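Local coordinates for methyl transferase from Methanosarcina acetivorans (Methanosarcina acetivorans, PDB 6MRO), which probably transfers a methyl group from S-adenosylmethionine to an as yet undefined acceptor, and binds S-adenosylhomocysteine and calcium ions, at residues Leu137-Lys142 with Asp173-Asp177; Leu128-Tyr134 with Leu190-Lys194. The protein carries 1 engineered substitution. All coordinates share one frame; numbering follows the deposited sequence. Where two conformers were deposited one is given.

Interaction 1: Leu137-Lys142 with Asp173-Asp177; sequences LCFSDK and DVIFD. With CA (calcium ion), chain D; CA (calcium ion), chain C.
Phe-176 fills the angle between Leu-137 and Phe-139, and its ring illustrates how the strand ends 137-139 and 173-177, which run almost at right angles (84°), can be joined by side chains instead of backbone pairing. Phe-139 points the edge of its ring at one face of Phe-176 in a T-shaped stack, with centroids 4.7 Å apart and planes inclined at 64°; the closest atoms are CE1 of Phe-139 and CD2 of Phe-176, at 3.4 Å. Leu-137 reaches the same ring near CD1: its CG lies in the ring plane at the edge, and its CD2 comes to 3.5 Å from CD1 of Phe-176. The other methyl of Leu-137, CD1, meets CG2 of Val-174 at 3.5 Å. With CG of Phe-176 anti to the backbone N (chi1 -177°), the ring is carried across to both partners. Were an alanine here, the edge of Phe-139 would probably lose the face it meets and a gap would open beside the Leu-137 methyls. His-110 and Arg-185 also engage Phe-139, the latter by a cation-pi contact. The contact thus ties strand 132-139 to the outermost strand 167-177, with strand 184-193 between them in the sheet, beside bound S-adenosylhomocysteine, about 5 Å from the Phe-176 side chain.

Farther along, the extended Lys-142 side chain places NZ 3.0 Å from OD2 of Asp-173, approaching from above the carboxylate plane to form a salt bridge. A water links that same OD2 to Ser-140 OG. Asp-141, between Ser-140 and Lys-142 in sequence, instead serves the metals: its OD2 bridges both calcium ions while OD1 binds one of them, with Glu-146 shared by the two sites. The chemistry changes quickly: an apolar core at Leu-137 and Phe-139 gives way to a calcium ligand at Asp-141 and, one residue on, to an exposed ion pair at Lys-142.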
loop_
_atom_site.group_PDB
_atom_site.type_symbol
_atom_site.label_atom_id
_atom_site.label_comp_id
_atom_site.label_asym_id
_atom_site.label_seq_id
_atom_site.Cartn_x
_atom_site.Cartn_y
_atom_site.Cartn_z
ATOM N N LEU A 137 3.129 4.315 -1.946
ATOM C CA LEU A 137 4.400 4.759 -1.397
ATOM C C LEU A 137 5.487 3.770 -1.782
ATOM O O LEU A 137 5.336 2.561 -1.564
ATOM C CB LEU A 137 4.277 4.898 0.123
ATOM C CG LEU A 137 5.505 5.223 0.970
ATOM C CD1 LEU A 137 5.896 6.664 0.754
ATOM C CD2 LEU A 137 5.157 4.962 2.460
ATOM N N CYS A 138 6.588 4.284 -2.331
ATOM C CA CYS A 138 7.689 3.428 -2.744
ATOM C C CYS A 138 9.006 4.185 -2.611
ATOM O O CYS A 138 9.038 5.415 -2.507
ATOM C CB CYS A 138 7.473 2.924 -4.182
ATOM S SG CYS A 138 7.422 4.262 -5.415
ATOM N N PHE A 139 10.099 3.433 -2.598
ATOM C CA PHE A 139 11.416 4.057 -2.587
ATOM C C PHE A 139 11.672 4.734 -3.929
ATOM O O PHE A 139 11.294 4.215 -4.979
ATOM C CB PHE A 139 12.496 3.016 -2.304
ATOM C CG PHE A 139 12.382 2.386 -0.955
ATOM C CD1 PHE A 139 12.374 3.165 0.189
ATOM C CD2 PHE A 139 12.255 1.013 -0.829
ATOM C CE1 PHE A 139 12.252 2.586 1.447
ATOM C CE2 PHE A 139 12.140 0.431 0.421
ATOM C CZ PHE A 139 12.134 1.224 1.558
ATOM N N SER A 140 12.320 5.897 -3.895
ATOM C CA SER A 140 12.498 6.692 -5.099
ATOM C C SER A 140 13.799 6.335 -5.809
ATOM O O SER A 140 14.820 6.021 -5.182
ATOM C CB SER A 140 12.473 8.194 -4.785
ATOM O OG SER A 140 13.433 8.552 -3.809
ATOM N N ASP A 141 13.748 6.401 -7.135
ATOM C CA ASP A 141 14.869 6.097 -8.013
ATOM C C ASP A 141 15.146 7.332 -8.859
ATOM O O ASP A 141 14.383 7.651 -9.783
ATOM C CB ASP A 141 14.547 4.887 -8.887
ATOM C CG ASP A 141 15.636 4.560 -9.885
ATOM O OD1 ASP A 141 16.675 5.254 -9.936
ATOM O OD2 ASP A 141 15.444 3.576 -10.633
ATOM N N LYS A 142 16.229 8.025 -8.541
ATOM C CA LYS A 142 16.683 9.143 -9.350
ATOM C C LYS A 142 18.041 8.865 -9.979
ATOM O O LYS A 142 18.689 9.797 -10.465
ATOM C CB LYS A 142 16.730 10.419 -8.507
ATOM C CG LYS A 142 15.393 10.750 -7.831
ATOM C CD LYS A 142 15.606 11.627 -6.607
ATOM C CE LYS A 142 14.302 12.228 -6.111
ATOM N NZ LYS A 142 14.556 13.170 -4.978
ATOM N N ASP A 173 8.017 13.811 -3.572
ATOM C CA ASP A 173 9.098 13.344 -2.711
ATOM C C ASP A 173 8.605 13.284 -1.274
ATOM O O ASP A 173 8.058 14.259 -0.753
ATOM C CB ASP A 173 10.309 14.272 -2.803
ATOM C CG ASP A 173 11.018 14.175 -4.139
ATOM O OD1 ASP A 173 10.944 15.144 -4.925
ATOM O OD2 ASP A 173 11.658 13.132 -4.399
ATOM N N VAL A 174 8.777 12.129 -0.640
ATOM C CA VAL A 174 8.446 11.977 0.768
ATOM C C VAL A 174 9.526 11.139 1.444
ATOM O O VAL A 174 10.589 10.878 0.869
ATOM C CB VAL A 174 7.053 11.343 0.958
ATOM C CG1 VAL A 174 5.947 12.254 0.410
ATOM C CG2 VAL A 174 7.002 9.960 0.304
ATOM N N ILE A 175 9.272 10.743 2.680
ATOM C CA ILE A 175 10.175 9.909 3.460
ATOM C C ILE A 175 9.475 8.586 3.740
ATOM O O ILE A 175 8.249 8.548 3.897
ATOM C CB ILE A 175 10.573 10.625 4.766
ATOM C CG1 ILE A 175 11.583 11.732 4.471
ATOM C CG2 ILE A 175 11.146 9.646 5.773
ATOM C CD1 ILE A 175 12.746 11.263 3.647
ATOM N N PHE A 176 10.242 7.497 3.752
ATOM C CA PHE A 176 9.745 6.177 4.119
ATOM C C PHE A 176 10.443 5.770 5.410
ATOM O O PHE A 176 11.678 5.737 5.463
ATOM C CB PHE A 176 10.007 5.159 3.007
ATOM C CG PHE A 176 9.458 3.785 3.291
ATOM C CD1 PHE A 176 8.241 3.395 2.766
ATOM C CD2 PHE A 176 10.173 2.878 4.062
ATOM C CE1 PHE A 176 7.730 2.130 3.014
ATOM C CE2 PHE A 176 9.677 1.611 4.311
ATOM C CZ PHE A 176 8.449 1.237 3.788
ATOM N N ASP A 177 9.665 5.502 6.460
ATOM C CA ASP A 177 10.272 5.100 7.724
ATOM C C ASP A 177 10.653 3.633 7.648
ATOM O O ASP A 177 9.900 2.804 7.128
ATOM C CB ASP A 177 9.327 5.331 8.907
ATOM C CG ASP A 177 9.329 6.764 9.392
ATOM O OD1 ASP A 177 10.127 7.575 8.863
ATOM O OD2 ASP A 177 8.528 7.081 10.298
HETATM CA CA CA D . 14.164 1.672 -11.182
HETATM CA CA CA C . 17.567 3.758 -11.907
HETATM O O HOH W 1 12.288 10.980 -3.035
HETATM O O HOH W 2 16.290 5.098 -13.331
HETATM O O HOH W 3 15.805 0.578 -9.861
HETATM O O HOH W 4 12.702 -0.298 -10.956
#

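Interaction 2: Leu128-Tyr134 with Leu190-Lys194; sequences LKEGGKY and LSATK
Lys-194, the C-terminal residue, lays its extended side chain along the turn at Lys-129 to Gly-132, and Tyr-134 packs at the other end of this antiparallel pairing. These two ends and the backbone between them are the tight part. Lys-194 NZ donates to Leu-128 O at 2.8 Å; the same NZ forms a salt bridge with Asp-98 and a hydrogen bond to the carbonyl O of His-125. Lys-194 N adds a bond of 3.0 Å to Gly-132 O. Tyr-134 and Ala-192 form a hydrogen-bonded pair, in which Tyr-134 N reaches Ala-192 O at 2.9 Å almost straight (175°), although the donor stands above the carbonyl plane, and Ala-192 N returns the bond to Tyr-134 O at 2.9 Å. On the buried side, CE1 of Tyr-134 lies 3.9 Å from CD2 of Leu-190, the two side chains crossing at about a right angle, while Ala-192 CB sits at the edge of the ring.

The opposite face is looser: Lys-133 and Thr-193, a non-hydrogen-bonded pair, run side by side in partly exposed surroundings, NZ of Lys-133 coming only to 3.7 Å from CG2 of Thr-193. Solvent also reaches the type II turn, closed by Gly-132 N to Lys-129 O, at Glu-130 and Gly-131.

Helix 114-127 runs directly into Leu-128, and its Phe-120 and Val-124 pack on Tyr-134, whose hydroxyl bonds to Asp-105 of strand 100-106. Beyond Leu-190 and Ser-191, strand 167-177 flanks the final strand on its far side.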
loop_
_atom_site.group_PDB
_atom_site.type_symbol
_atom_site.label_atom_id
_atom_site.label_comp_id
_atom_site.label_asym_id
_atom_site.label_seq_id
_atom_site.Cartn_x
_atom_site.Cartn_y
_atom_site.Cartn_z
ATOM N N LEU A 128 -11.456 -0.300 -7.437
ATOM C CA LEU A 128 -11.673 1.090 -7.062
ATOM C C LEU A 128 -13.002 1.608 -7.607
ATOM O O LEU A 128 -13.414 1.252 -8.713
ATOM C CB LEU A 128 -10.533 1.958 -7.597
ATOM C CG LEU A 128 -9.405 2.169 -6.598
ATOM C CD1 LEU A 128 -8.171 2.700 -7.337
ATOM C CD2 LEU A 128 -9.833 3.125 -5.481
ATOM N N LYS A 129 -13.668 2.451 -6.823
ATOM C CA LYS A 129 -14.860 3.133 -7.300
ATOM C C LYS A 129 -14.500 4.164 -8.357
ATOM O O LYS A 129 -13.366 4.638 -8.450
ATOM C CB LYS A 129 -15.576 3.852 -6.159
ATOM C CG LYS A 129 -16.466 2.981 -5.303
ATOM C CD LYS A 129 -17.230 3.837 -4.301
ATOM C CE LYS A 129 -17.907 2.982 -3.242
ATOM N NZ LYS A 129 -18.600 3.811 -2.210
ATOM N N GLU A 130 -15.531 4.624 -9.027
ATOM C CA GLU A 130 -15.435 5.677 -9.975
ATOM C C GLU A 130 -15.087 6.876 -9.135
ATOM O O GLU A 130 -15.729 7.130 -8.181
ATOM C CB GLU A 130 -16.822 5.819 -10.582
ATOM C CG GLU A 130 -17.925 5.587 -9.556
ATOM C CD GLU A 130 -18.637 4.238 -9.659
ATOM O OE1 GLU A 130 -18.078 3.213 -9.350
ATOM O OE2 GLU A 130 -19.820 4.209 -10.057
ATOM N N GLY A 131 -14.074 7.636 -9.489
ATOM C CA GLY A 131 -13.648 8.731 -8.641
ATOM C C GLY A 131 -12.753 8.302 -7.503
ATOM O O GLY A 131 -12.380 9.143 -6.670
ATOM N N GLY A 132 -12.387 7.023 -7.454
ATOM C CA GLY A 132 -11.635 6.500 -6.326
ATOM C C GLY A 132 -10.164 6.875 -6.394
ATOM O O GLY A 132 -9.598 7.080 -7.472
ATOM N N LYS A 133 -9.553 6.966 -5.212
ATOM C CA LYS A 133 -8.171 7.315 -5.086
ATOM C C LYS A 133 -7.241 6.135 -4.792
ATOM O O LYS A 133 -7.567 5.289 -4.050
ATOM C CB LYS A 133 -8.002 8.270 -3.925
ATOM C CG LYS A 133 -8.828 9.521 -3.935
ATOM C CD LYS A 133 -8.060 10.555 -4.723
ATOM C CE LYS A 133 -8.696 11.920 -4.694
ATOM N NZ LYS A 133 -7.762 12.828 -5.427
ATOM N N TYR A 134 -6.081 6.162 -5.426
ATOM C CA TYR A 134 -4.991 5.225 -5.190
ATOM C C TYR A 134 -3.800 6.022 -4.682
ATOM O O TYR A 134 -3.349 6.964 -5.354
ATOM C CB TYR A 134 -4.632 4.477 -6.475
ATOM C CG TYR A 134 -3.435 3.537 -6.401
ATOM C CD1 TYR A 134 -2.358 3.692 -7.264
ATOM C CD2 TYR A 134 -3.407 2.475 -5.493
ATOM C CE1 TYR A 134 -1.285 2.838 -7.218
ATOM C CE2 TYR A 134 -2.324 1.595 -5.438
ATOM C CZ TYR A 134 -1.269 1.794 -6.311
ATOM O OH TYR A 134 -0.206 0.944 -6.290
ATOM N N LEU A 190 2.663 8.551 -4.767
ATOM C CA LEU A 190 1.784 8.748 -5.902
ATOM C C LEU A 190 0.358 8.950 -5.412
ATOM O O LEU A 190 -0.152 8.158 -4.604
ATOM C CB LEU A 190 1.860 7.545 -6.843
ATOM C CG LEU A 190 0.685 7.361 -7.807
ATOM C CD1 LEU A 190 0.732 8.426 -8.905
ATOM C CD2 LEU A 190 0.757 5.955 -8.399
ATOM N N SER A 191 -0.285 9.998 -5.912
ATOM C CA SER A 191 -1.724 10.179 -5.792
ATOM C C SER A 191 -2.315 10.011 -7.182
ATOM O O SER A 191 -1.938 10.736 -8.113
ATOM C CB SER A 191 -2.069 11.549 -5.215
ATOM O OG SER A 191 -3.471 11.791 -5.278
ATOM N N ALA A 192 -3.211 9.040 -7.331
ATOM C CA ALA A 192 -3.819 8.770 -8.621
ATOM C C ALA A 192 -5.315 8.567 -8.431
ATOM O O ALA A 192 -5.782 8.290 -7.323
ATOM C CB ALA A 192 -3.168 7.552 -9.283
ATOM N N THR A 193 -6.073 8.732 -9.518
ATOM C CA THR A 193 -7.524 8.541 -9.482
ATOM C C THR A 193 -7.971 7.647 -10.629
ATOM O O THR A 193 -7.382 7.648 -11.710
ATOM C CB THR A 193 -8.294 9.876 -9.543
ATOM O OG1 THR A 193 -8.275 10.391 -10.880
ATOM C CG2 THR A 193 -7.693 10.897 -8.583
ATOM N N LYS A 194 -9.034 6.887 -10.388
ATOM C CA LYS A 194 -9.527 5.944 -11.384
ATOM C C LYS A 194 -10.061 6.647 -12.630
ATOM O O LYS A 194 -10.965 7.468 -12.551
ATOM C CB LYS A 194 -10.616 5.053 -10.779
ATOM C CG LYS A 194 -11.307 4.157 -11.784
ATOM C CD LYS A 194 -12.064 3.017 -11.097
ATOM C CE LYS A 194 -12.633 2.063 -12.125
ATOM N NZ LYS A 194 -13.190 0.825 -11.513
ATOM O OXT LYS A 194 -9.600 6.404 -13.747
#

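In the fold
Interactions 1 and 2 lie about 20 Å apart, centre to centre, toward opposite ends of strand 132-139. Interaction 2 takes its beginning, just after helix 114-127, and pairs it with the end of strand 184-193; interaction 1 takes its end and the loop beyond, meeting strand 167-177. Along the chain, 128-134 is followed, after two intervening residues, by 137-142, then come 173-177 and, last, 190-194. Strand 184-193 lies between the other two in the mixed sheet, whose order 3-2-1-4-5-7-6, with an antiparallel seventh strand, is that of a class I, Rossmann-like methyltransferase. One strand thus links the C-terminal pairing to the ligand and calcium end.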